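Local coordinates for PAAR motif family protein (Pseudomonas aeruginosa, PDB 6XRF) that probably acts as a PAAR-motif effector exported by the type VI secretion system, its N-terminal transmembrane region, the part in this chain, being bound by the chaperone EagT6, at residues L31-A35 / L51-A56. Residues are numbered along the deposited sequence.
Sequences LIGAA and LAGSIA
Two consecutive helices, 25-37 and 45-57, pack as an obliquely crossed helix pair in this N-terminal effector fragment; at residues 31-35 and 51-56 their N-to-C directions differ by 123° and the axes approach to 8.5 Å. Both segments are regular alpha helix, in register at Ile32 and Ala52, whose CA atoms lie 4.9 Å apart. No hydrogen bond crosses the interface, which buries 313 Å² through apolar contacts. Small residues permit the approach: Ala52 CB lies 3.6 Å from Ile32 CG1 and 4.1 Å from Leu31 CB, while Ala35 CB meets Leu51 CD2 at 3.7 Å. Outside this interface, segment 31-35 also meets the chaperone: Gly33 O hydrogen-bonds a polar side chain of the EagT6 chain, against which Leu31, Ile32 and Ala34 also pack, consistent with chaperone recognition of a transmembrane region. Leu31, rotamer mt, has the largest area covered by the other segment (84 Å²), placing CD2 3.5 Å from Ile55 CG2 and CD1 3.4 Å from Ala56 CB.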
ATOM      1  N   LEU C  31      -0.832  11.462   4.891  1.00 42.29           N
ATOM      2  CA  LEU C  31      -1.605  10.741   5.899  1.00 42.81           C
ATOM      3  C   LEU C  31      -1.047   9.339   6.121  1.00 40.45           C
ATOM      4  O   LEU C  31      -0.923   8.889   7.267  1.00 34.22           O
ATOM      5  CB  LEU C  31      -3.075  10.683   5.488  1.00 43.81           C
ATOM      6  CG  LEU C  31      -3.752  12.044   5.308  1.00 47.37           C
ATOM      7  CD1 LEU C  31      -5.248  11.890   5.062  1.00 47.99           C
ATOM      8  CD2 LEU C  31      -3.506  12.950   6.510  1.00 50.31           C
ATOM      9  N   ILE C  32      -0.702   8.635   5.041  1.00 38.32           N
ATOM     10  CA  ILE C  32      -0.088   7.318   5.187  1.00 38.79           C
ATOM     11  C   ILE C  32       1.238   7.434   5.931  1.00 40.03           C
ATOM     12  O   ILE C  32       1.588   6.575   6.749  1.00 38.85           O
ATOM     13  CB  ILE C  32       0.100   6.659   3.807  1.00 36.36           C
ATOM     14  CG1 ILE C  32      -1.256   6.316   3.184  1.00 36.74           C
ATOM     15  CG2 ILE C  32       0.976   5.423   3.933  1.00 33.64           C
ATOM     16  CD1 ILE C  32      -1.189   6.041   1.684  1.00 37.99           C
ATOM     17  N   GLY C  33       1.994   8.500   5.662  1.00 40.69           N
ATOM     18  CA  GLY C  33       3.298   8.646   6.289  1.00 41.26           C
ATOM     19  C   GLY C  33       3.210   8.867   7.786  1.00 39.43           C
ATOM     20  O   GLY C  33       4.070   8.403   8.541  1.00 37.80           O
ATOM     21  N   ALA C  34       2.177   9.580   8.239  1.00 39.19           N
ATOM     22  CA  ALA C  34       2.000   9.792   9.669  1.00 40.45           C
ATOM     23  C   ALA C  34       1.568   8.509  10.364  1.00 40.90           C
ATOM     24  O   ALA C  34       2.054   8.191  11.456  1.00 44.23           O
ATOM     25  CB  ALA C  34       0.973  10.898   9.914  1.00 40.57           C
ATOM     26  N   ALA C  35       0.659   7.755   9.741  1.00 39.67           N
ATOM     27  CA  ALA C  35       0.137   6.547  10.373  1.00 37.86           C
ATOM     28  C   ALA C  35       1.248   5.562  10.710  1.00 38.93           C
ATOM     29  O   ALA C  35       1.202   4.897  11.754  1.00 40.01           O
ATOM     30  CB  ALA C  35      -0.898   5.888   9.460  1.00 34.05           C
ATOM     31  N   LEU C  51      -5.728   3.505   8.952  1.00 35.67           N
ATOM     32  CA  LEU C  51      -5.735   4.732   9.743  1.00 36.87           C
ATOM     33  C   LEU C  51      -5.637   5.965   8.852  1.00 35.97           C
ATOM     34  O   LEU C  51      -6.291   6.982   9.114  1.00 33.46           O
ATOM     35  CB  LEU C  51      -4.587   4.697  10.753  1.00 37.36           C
ATOM     36  CG  LEU C  51      -4.374   5.909  11.659  1.00 36.62           C
ATOM     37  CD1 LEU C  51      -5.555   6.121  12.590  1.00 36.07           C
ATOM     38  CD2 LEU C  51      -3.076   5.736  12.460  1.00 36.87           C
ATOM     39  N   ALA C  52      -4.823   5.893   7.794  1.00 36.68           N
ATOM     40  CA  ALA C  52      -4.737   7.003   6.850  1.00 37.68           C
ATOM     41  C   ALA C  52      -6.109   7.351   6.285  1.00 38.99           C
ATOM     42  O   ALA C  52      -6.424   8.531   6.073  1.00 37.33           O
ATOM     43  CB  ALA C  52      -3.764   6.651   5.724  1.00 38.03           C
ATOM     44  N   GLY C  53      -6.941   6.337   6.040  1.00 38.67           N
ATOM     45  CA  GLY C  53      -8.283   6.593   5.543  1.00 38.06           C
ATOM     46  C   GLY C  53      -9.226   7.113   6.615  1.00 36.79           C
ATOM     47  O   GLY C  53     -10.085   7.955   6.336  1.00 35.56           O
ATOM     48  N   SER C  54      -9.098   6.614   7.847  1.00 37.67           N
ATOM     49  CA  SER C  54      -9.884   7.186   8.934  1.00 40.52           C
ATOM     50  C   SER C  54      -9.485   8.639   9.161  1.00 41.17           C
ATOM     51  O   SER C  54     -10.344   9.505   9.364  1.00 41.38           O
ATOM     52  CB  SER C  54      -9.712   6.366  10.213  1.00 43.71           C
ATOM     53  OG  SER C  54      -8.496   6.664  10.874  1.00 47.81           O
ATOM     54  N   ILE C  55      -8.182   8.928   9.118  1.00 40.80           N
ATOM     55  CA  ILE C  55      -7.729  10.314   9.200  1.00 40.19           C
ATOM     56  C   ILE C  55      -8.347  11.132   8.075  1.00 40.92           C
ATOM     57  O   ILE C  55      -8.967  12.175   8.307  1.00 42.39           O
ATOM     58  CB  ILE C  55      -6.191  10.386   9.160  1.00 36.90           C
ATOM     59  CG1 ILE C  55      -5.598   9.758  10.419  1.00 35.73           C
ATOM     60  CG2 ILE C  55      -5.736  11.838   8.992  1.00 35.68           C
ATOM     61  CD1 ILE C  55      -4.085   9.661  10.391  1.00 36.16           C
ATOM     62  N   ALA C  56      -8.189  10.666   6.835  1.00 41.40           N
ATOM     63  CA  ALA C  56      -8.703  11.425   5.699  1.00 42.26           C
ATOM     64  C   ALA C  56     -10.205  11.643   5.826  1.00 44.60           C
ATOM     65  O   ALA C  56     -10.723  12.707   5.458  1.00 43.93           O
ATOM     66  CB  ALA C  56      -8.372  10.708   4.390  1.00 40.39           C
TER